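Local structure of Ps01740 (Pseudomonas sp. UW4, 5UIF) at residues P1-K9 and A58-I67; S23-T32 and T75-V86. The protein is a homologue of cis-3-chloroacrylic acid dehalogenase in the tautomerase superfamily and probably acts as a hydrolase on small substrates of that kind. All coordinates share one frame; numbering follows the deposited sequence.

Contact 1: P1-K9 and A58-I67; sequences PLYECQTVK and ATPAIIRGQI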
# COMPACT_ATOMS: atom_id res chain seq x y z
N PRO A 1 -6.31 -7.63 -11.07
CA PRO A 1 -5.87 -6.24 -10.96
C PRO A 1 -6.51 -5.52 -9.78
O PRO A 1 -7.69 -5.72 -9.49
CB PRO A 1 -6.33 -5.62 -12.28
CG PRO A 1 -7.48 -6.47 -12.71
CD PRO A 1 -7.12 -7.86 -12.28
N LEU A 2 -5.73 -4.67 -9.11
CA LEU A 2 -6.22 -3.93 -7.95
C LEU A 2 -5.89 -2.44 -8.07
O LEU A 2 -4.77 -2.07 -8.38
CB LEU A 2 -5.63 -4.50 -6.66
CG LEU A 2 -5.95 -3.73 -5.38
CD1 LEU A 2 -7.45 -3.69 -5.14
CD2 LEU A 2 -5.23 -4.34 -4.19
N TYR A 3 -6.89 -1.60 -7.81
CA TYR A 3 -6.70 -0.16 -7.81
C TYR A 3 -7.12 0.44 -6.47
O TYR A 3 -8.20 0.15 -5.96
CB TYR A 3 -7.49 0.50 -8.94
CG TYR A 3 -6.93 0.23 -10.32
CD1 TYR A 3 -7.28 -0.91 -11.03
CD2 TYR A 3 -6.05 1.13 -10.92
CE1 TYR A 3 -6.77 -1.15 -12.29
CE2 TYR A 3 -5.54 0.90 -12.18
CZ TYR A 3 -5.90 -0.25 -12.86
OH TYR A 3 -5.38 -0.48 -14.11
N GLU A 4 -6.25 1.26 -5.89
CA GLU A 4 -6.51 1.86 -4.59
C GLU A 4 -6.49 3.38 -4.66
O GLU A 4 -5.55 3.97 -5.21
CB GLU A 4 -5.49 1.37 -3.56
CG GLU A 4 -5.48 -0.14 -3.38
CD GLU A 4 -4.38 -0.60 -2.44
OE1 GLU A 4 -4.56 -0.50 -1.21
OE2 GLU A 4 -3.33 -1.08 -2.94
N CYS A 5 -7.52 4.02 -4.11
CA CYS A 5 -7.62 5.47 -4.12
C CYS A 5 -7.49 6.05 -2.72
O CYS A 5 -8.28 5.73 -1.83
CB CYS A 5 -8.95 5.91 -4.75
SG CYS A 5 -9.11 7.69 -5.00
N GLN A 6 -6.49 6.91 -2.53
CA GLN A 6 -6.26 7.54 -1.24
C GLN A 6 -6.46 9.05 -1.30
O GLN A 6 -5.69 9.76 -1.96
CB GLN A 6 -4.85 7.23 -0.73
CG GLN A 6 -4.68 5.84 -0.16
CD GLN A 6 -3.29 5.60 0.39
OE1 GLN A 6 -2.35 6.33 0.07
NE2 GLN A 6 -3.15 4.57 1.21
N THR A 7 -7.49 9.54 -0.63
CA THR A 7 -7.77 10.97 -0.57
C THR A 7 -8.00 11.42 0.86
O THR A 7 -8.13 10.60 1.77
CB THR A 7 -9.00 11.35 -1.41
OG1 THR A 7 -10.17 10.73 -0.86
CG2 THR A 7 -8.83 10.91 -2.86
N VAL A 8 -8.03 12.74 1.07
CA VAL A 8 -8.34 13.30 2.38
C VAL A 8 -9.83 13.12 2.67
O VAL A 8 -10.66 13.27 1.77
CB VAL A 8 -7.95 14.79 2.46
CG1 VAL A 8 -8.41 15.41 3.78
CG2 VAL A 8 -6.45 14.96 2.28
N LYS A 9 -10.15 12.77 3.91
CA LYS A 9 -11.53 12.54 4.35
C LYS A 9 -12.48 13.66 3.93
O LYS A 9 -12.29 14.82 4.29
CB LYS A 9 -11.56 12.37 5.87
CG LYS A 9 -12.94 12.12 6.45
CD LYS A 9 -12.87 11.92 7.95
CE LYS A 9 -14.23 11.57 8.54
NZ LYS A 9 -14.14 11.30 10.00
N ALA A 58 -1.61 19.39 2.95
CA ALA A 58 -2.27 19.54 1.66
C ALA A 58 -3.28 18.42 1.45
O ALA A 58 -3.46 17.56 2.32
CB ALA A 58 -1.26 19.56 0.54
N THR A 59 -3.94 18.43 0.30
CA THR A 59 -4.92 17.40 -0.02
C THR A 59 -4.61 16.71 -1.35
O THR A 59 -5.38 16.84 -2.30
CB THR A 59 -6.34 17.98 -0.08
OG1 THR A 59 -6.40 19.02 -1.06
CG2 THR A 59 -6.75 18.54 1.28
N PRO A 60 -3.49 15.97 -1.42
CA PRO A 60 -3.19 15.27 -2.66
C PRO A 60 -4.08 14.04 -2.84
O PRO A 60 -4.67 13.56 -1.87
CB PRO A 60 -1.73 14.87 -2.49
CG PRO A 60 -1.58 14.68 -1.02
CD PRO A 60 -2.48 15.71 -0.38
N ALA A 61 -4.17 13.54 -4.07
CA ALA A 61 -4.94 12.34 -4.35
C ALA A 61 -4.05 11.29 -4.99
O ALA A 61 -3.46 11.52 -6.04
CB ALA A 61 -6.12 12.67 -5.24
N ILE A 62 -3.96 10.13 -4.35
CA ILE A 62 -3.09 9.07 -4.83
C ILE A 62 -3.88 7.84 -5.28
O ILE A 62 -4.57 7.21 -4.48
CB ILE A 62 -2.07 8.64 -3.75
CG1 ILE A 62 -1.08 9.78 -3.46
CG2 ILE A 62 -1.31 7.40 -4.19
CD1 ILE A 62 -1.54 10.76 -2.40
N ILE A 63 -3.77 7.52 -6.56
CA ILE A 63 -4.40 6.33 -7.11
C ILE A 63 -3.34 5.36 -7.62
O ILE A 63 -2.65 5.65 -8.59
CB ILE A 63 -5.37 6.68 -8.25
CG1 ILE A 63 -6.46 7.63 -7.77
CG2 ILE A 63 -5.99 5.41 -8.83
CD1 ILE A 63 -7.42 8.07 -8.85
N ARG A 64 -3.21 4.23 -6.94
CA ARG A 64 -2.22 3.23 -7.32
C ARG A 64 -2.88 1.96 -7.84
O ARG A 64 -3.86 1.48 -7.27
CB ARG A 64 -1.31 2.91 -6.14
CG ARG A 64 -0.42 4.07 -5.72
CD ARG A 64 0.48 3.69 -4.56
NE ARG A 64 -0.27 3.42 -3.35
CZ ARG A 64 0.28 3.03 -2.20
NH1 ARG A 64 1.59 2.87 -2.11
NH2 ARG A 64 -0.49 2.80 -1.14
N GLY A 65 -2.34 1.42 -8.93
CA GLY A 65 -2.89 0.22 -9.54
C GLY A 65 -1.84 -0.85 -9.78
O GLY A 65 -0.80 -0.59 -10.37
N GLN A 66 -2.13 -2.06 -9.32
CA GLN A 66 -1.24 -3.20 -9.53
C GLN A 66 -1.83 -4.13 -10.58
O GLN A 66 -2.81 -4.83 -10.33
CB GLN A 66 -1.00 -3.95 -8.22
CG GLN A 66 -0.18 -3.17 -7.21
CD GLN A 66 0.07 -3.95 -5.93
OE1 GLN A 66 -0.87 -4.43 -5.29
NE2 GLN A 66 1.33 -4.09 -5.56
N ILE A 67 -1.23 -4.14 -11.77
CA ILE A 67 -1.74 -4.93 -12.88
C ILE A 67 -0.80 -6.07 -13.27
O ILE A 67 0.33 -6.16 -12.78
CB ILE A 67 -1.99 -4.06 -14.13
CG1 ILE A 67 -0.66 -3.64 -14.76
CG2 ILE A 67 -2.83 -2.85 -13.77
CD1 ILE A 67 -0.80 -2.95 -16.10
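Leu2, Glu4 and Gln6 pair with Gln66, Arg64 and Ile62 by six backbone hydrogen bonds, two for each pair. The strands run antiparallel at 169°, and their axes come within 4.6 Å. Glu4 N to Arg64 O is 2.8 Å, and the return bond from Arg64 N to Glu4 O is 2.9 Å. Tyr3 with Gly65 and Cys5 with Ile63 are the non-hydrogen-bonded pairs between them.

The Tyr3 ring lies obliquely beside Gly65, with Tyr3 CD2 3.6 Å from Gly65 CA. With no side chain, Gly65 leaves room for the ring beside its CA. Farther along the ring, Tyr3 CZ is 4.1 Å from Ile67 CG2. Cys5 SG, turned anti to the backbone N (chi1 -173°), reaches Ile63 CG1 at 3.8 Å. Beyond the last backbone bonds, Val8 CG2 packs on Thr59 CG2 at 3.7 Å.

The Glu4 and Arg64 side chains find their charged partners elsewhere. Glu4 OE1 bridges Lys44, and Arg64 NH1 bridges Glu4 of the second subunit.

These are the two central strands of the sheet. Strand 40-46 flanks 2-8, strand 98-105 flanks 61-68, and helix 73-91 covers the side of Tyr3 and Thr7.

Contact 2: S23-T32 and T75-V86; sequences SITSIHTRET and TRHAILRAITDV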
# COMPACT_ATOMS: atom_id res chain seq x y z
N SER A 23 -15.57 3.73 -13.87
CA SER A 23 -14.70 4.32 -14.88
C SER A 23 -13.36 3.59 -14.96
O SER A 23 -12.92 3.20 -16.04
CB SER A 23 -14.46 5.81 -14.58
OG SER A 23 -13.58 6.38 -15.53
N ILE A 24 -12.73 3.39 -13.80
CA ILE A 24 -11.44 2.69 -13.73
C ILE A 24 -11.56 1.27 -14.28
O ILE A 24 -10.69 0.82 -15.03
CB ILE A 24 -10.91 2.64 -12.28
CG1 ILE A 24 -10.49 4.04 -11.82
CG2 ILE A 24 -9.74 1.68 -12.17
CD1 ILE A 24 -10.05 4.09 -10.38
N THR A 25 -12.63 0.59 -13.92
CA THR A 25 -12.88 -0.77 -14.39
C THR A 25 -12.97 -0.82 -15.91
O THR A 25 -12.35 -1.66 -16.55
CB THR A 25 -14.18 -1.35 -13.79
OG1 THR A 25 -14.14 -1.23 -12.36
CG2 THR A 25 -14.34 -2.81 -14.17
N SER A 26 -13.74 0.11 -16.48
CA SER A 26 -13.91 0.18 -17.93
C SER A 26 -12.59 0.46 -18.65
O SER A 26 -12.31 -0.13 -19.69
CB SER A 26 -14.93 1.27 -18.29
OG SER A 26 -15.06 1.40 -19.69
N ILE A 27 -11.79 1.35 -18.08
CA ILE A 27 -10.50 1.71 -18.65
C ILE A 27 -9.54 0.53 -18.64
O ILE A 27 -8.82 0.30 -19.62
CB ILE A 27 -9.87 2.90 -17.89
CG1 ILE A 27 -10.73 4.15 -18.07
CG2 ILE A 27 -8.46 3.17 -18.38
CD1 ILE A 27 -10.41 5.26 -17.09
N HIS A 28 -9.53 -0.22 -17.55
CA HIS A 28 -8.64 -1.37 -17.42
C HIS A 28 -9.03 -2.53 -18.33
O HIS A 28 -8.18 -3.10 -19.01
CB HIS A 28 -8.59 -1.85 -15.97
CG HIS A 28 -7.68 -3.02 -15.76
ND1 HIS A 28 -6.34 -2.88 -15.48
CD2 HIS A 28 -7.91 -4.35 -15.80
CE1 HIS A 28 -5.78 -4.07 -15.35
NE2 HIS A 28 -6.72 -4.98 -15.54
N THR A 29 -10.32 -2.87 -18.34
CA THR A 29 -10.81 -3.99 -19.13
C THR A 29 -10.61 -3.77 -20.63
O THR A 29 -10.52 -4.73 -21.40
CB THR A 29 -12.31 -4.25 -18.87
OG1 THR A 29 -13.06 -3.05 -19.14
CG2 THR A 29 -12.54 -4.67 -17.42
N ARG A 30 -10.55 -2.51 -21.03
CA ARG A 30 -10.38 -2.16 -22.44
C ARG A 30 -8.92 -2.25 -22.88
O ARG A 30 -8.61 -2.87 -23.89
CB ARG A 30 -10.91 -0.75 -22.70
CG ARG A 30 -10.61 -0.22 -24.08
CD ARG A 30 -10.88 1.27 -24.16
NE ARG A 30 -9.92 2.04 -23.38
CZ ARG A 30 -10.24 3.10 -22.63
NH1 ARG A 30 -11.50 3.51 -22.57
NH2 ARG A 30 -9.30 3.74 -21.95
N GLU A 31 -8.04 -1.62 -22.11
CA GLU A 31 -6.63 -1.52 -22.48
C GLU A 31 -5.88 -2.83 -22.31
O GLU A 31 -4.92 -3.10 -23.03
CB GLU A 31 -5.95 -0.42 -21.66
CG GLU A 31 -6.50 0.98 -21.91
CD GLU A 31 -6.26 1.46 -23.33
OE1 GLU A 31 -5.27 1.01 -23.95
OE2 GLU A 31 -7.06 2.29 -23.82
N THR A 32 -6.30 -3.65 -21.35
CA THR A 32 -5.62 -4.90 -21.06
C THR A 32 -6.34 -6.10 -21.66
O THR A 32 -5.73 -7.13 -21.95
CB THR A 32 -5.47 -5.12 -19.55
OG1 THR A 32 -6.76 -5.34 -18.96
CG2 THR A 32 -4.82 -3.91 -18.89
N THR A 75 0.21 0.69 -23.44
CA THR A 75 -0.98 0.24 -22.73
C THR A 75 -1.05 0.87 -21.34
O THR A 75 -2.10 1.37 -20.92
CB THR A 75 -1.01 -1.29 -22.59
OG1 THR A 75 -1.10 -1.88 -23.90
CG2 THR A 75 -2.20 -1.73 -21.76
N ARG A 76 0.08 0.86 -20.63
CA ARG A 76 0.15 1.42 -19.29
C ARG A 76 -0.13 2.92 -19.29
O ARG A 76 -0.93 3.42 -18.50
CB ARG A 76 1.53 1.16 -18.67
CG ARG A 76 1.66 1.63 -17.23
CD ARG A 76 3.12 1.69 -16.82
NE ARG A 76 3.89 0.59 -17.39
CZ ARG A 76 4.01 -0.61 -16.83
NH1 ARG A 76 4.73 -1.55 -17.43
NH2 ARG A 76 3.39 -0.88 -15.69
N HIS A 77 0.54 3.64 -20.20
CA HIS A 77 0.37 5.08 -20.33
C HIS A 77 -1.08 5.46 -20.60
O HIS A 77 -1.58 6.46 -20.08
CB HIS A 77 1.27 5.62 -21.44
CG HIS A 77 1.06 7.07 -21.74
ND1 HIS A 77 1.61 8.08 -20.98
CD2 HIS A 77 0.35 7.69 -22.72
CE1 HIS A 77 1.26 9.25 -21.47
NE2 HIS A 77 0.49 9.04 -22.53
N ALA A 78 -1.74 4.65 -21.42
CA ALA A 78 -3.15 4.88 -21.75
C ALA A 78 -4.02 4.75 -20.50
O ALA A 78 -4.99 5.49 -20.33
CB ALA A 78 -3.61 3.90 -22.82
N ILE A 79 -3.66 3.81 -19.63
CA ILE A 79 -4.37 3.63 -18.37
C ILE A 79 -4.10 4.80 -17.44
O ILE A 79 -5.03 5.33 -16.82
CB ILE A 79 -3.96 2.31 -17.68
CG1 ILE A 79 -4.26 1.12 -18.59
CG2 ILE A 79 -4.68 2.16 -16.35
CD1 ILE A 79 -3.84 -0.21 -18.01
N LEU A 80 -2.84 5.20 -17.34
CA LEU A 80 -2.44 6.33 -16.51
C LEU A 80 -3.18 7.61 -16.89
O LEU A 80 -3.74 8.29 -16.03
CB LEU A 80 -0.93 6.57 -16.62
CG LEU A 80 0.00 5.64 -15.85
CD1 LEU A 80 1.44 5.85 -16.28
CD2 LEU A 80 -0.14 5.87 -14.35
N ARG A 81 -3.17 7.92 -18.18
CA ARG A 81 -3.79 9.14 -18.70
C ARG A 81 -5.29 9.20 -18.45
O ARG A 81 -5.81 10.21 -17.97
CB ARG A 81 -3.52 9.27 -20.19
CG ARG A 81 -2.56 10.40 -20.55
CD ARG A 81 -3.20 11.75 -20.25
NE ARG A 81 -2.20 12.81 -20.20
CZ ARG A 81 -1.79 13.40 -19.09
NH1 ARG A 81 -2.31 13.03 -17.92
NH2 ARG A 81 -0.88 14.36 -19.13
N ALA A 82 -5.97 8.11 -18.78
CA ALA A 82 -7.43 8.05 -18.68
C ALA A 82 -7.91 8.21 -17.24
O ALA A 82 -8.85 8.96 -16.98
CB ALA A 82 -7.94 6.74 -19.26
N ILE A 83 -7.26 7.51 -16.32
CA ILE A 83 -7.61 7.59 -14.90
C ILE A 83 -7.42 9.01 -14.37
O ILE A 83 -8.26 9.54 -13.65
CB ILE A 83 -6.78 6.61 -14.06
CG1 ILE A 83 -7.16 5.16 -14.39
CG2 ILE A 83 -6.97 6.87 -12.57
CD1 ILE A 83 -6.35 4.13 -13.64
N THR A 84 -6.30 9.63 -14.75
CA THR A 84 -5.98 10.98 -14.31
C THR A 84 -7.00 12.00 -14.83
O THR A 84 -7.49 12.84 -14.07
CB THR A 84 -4.58 11.41 -14.78
OG1 THR A 84 -3.62 10.42 -14.37
CG2 THR A 84 -4.20 12.76 -14.19
N ASP A 85 -7.32 11.91 -16.11
CA ASP A 85 -8.30 12.80 -16.73
C ASP A 85 -9.68 12.66 -16.09
O ASP A 85 -10.37 13.64 -15.85
CB ASP A 85 -8.41 12.53 -18.23
CG ASP A 85 -7.25 13.11 -19.02
OD1 ASP A 85 -6.65 14.10 -18.55
OD2 ASP A 85 -6.93 12.58 -20.10
N VAL A 86 -10.06 11.41 -15.80
CA VAL A 86 -11.35 11.12 -15.21
C VAL A 86 -11.47 11.68 -13.79
O VAL A 86 -12.47 12.32 -13.45
CB VAL A 86 -11.63 9.60 -15.19
CG1 VAL A 86 -12.69 9.25 -14.15
CG2 VAL A 86 -12.04 9.12 -16.57
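The His28 ring and the Arg30 guanidinium each meet the helix across from them. Ile79 CD1 approaches the His28 ring obliquely, 4.4 Å from His28 ND1. That nitrogen is hydrogen-bonded to Tyr3 OH. Thr32 OG1 lies over one face of the ring, offset toward the rim. The same hydroxyl, Thr32 OG1, donates to His28 O at 2.7 Å, a bond made within 23-32. The Arg30 guanidinium has Ile27 CA over one face, offset toward the rim. Ala82 CB sits at its edge, 4.3 Å from Arg30 NH2. The Glu31 carboxylate carbon is also at the edge, in plane. Arg30 NE forms a salt bridge with Glu31 OE2 at 2.9 Å, meeting it on the anti side and out of the carboxylate plane. NH2 adds a weak bond to the same oxygen.

The helices run nearly antiparallel, at 164°, with axes 9.7 Å apart. Ile27 is the knob, seated in the hole formed by Ile79, Ala82, Ile83 and Val86. Ile27 CD1 is 3.6 Å from Ala82 CB. Toward one end, Ser23 meets the methyls of Val86, and Ile24 reaches Ile83.

At the other end, Glu31 bends at chi2 (-65°). Its stem slides past Ile79 in the opposite direction, Glu31 CB 3.8 Å from Ile79 CG1. The carboxylate then rests on Ala78, with Glu31 CD 3.6 Å from Ala78 CB. Replacing Glu31 with an alanine takes away the carboxylate and would probably leave the Arg30 guanidinium without its charge partner and freer to turn, with Ala78 less covered. Thr75 CG2 lies against Glu31 O, which also accepts a hydrogen bond from Arg71.

Arg30 with Glu31 and the Thr32 hydroxyl thus bond within 23-32, while His28 bonds to Tyr3. Between the helices the contact rests mainly on the packing of aliphatic groups, with Ile27 at its centre.

How the contacts relate
The two contacts are centred about 14 Å apart and stack as sheet and helix layer. Each strand of contact 1 leads into one helix of contact 2. Strands 2-8 and 40-46 with helix 14-32, and strands 61-68 and 98-105 with helix 73-91, form the two beta-alpha-beta units of the tautomerase fold. His28 joins the layers: His28 ND1 is 2.9 Å from Tyr3 OH, a probable hydrogen bond. His28 CE1 is 3.6 Å from Ile67 CG2. Tyr3 OH lies 3.5 Å from Ile79 CG2. In this superfamily the amino-terminal proline is the catalytic residue. Pro1 is probably its counterpart here, and His28, which packs on Pro1, would then border the active site.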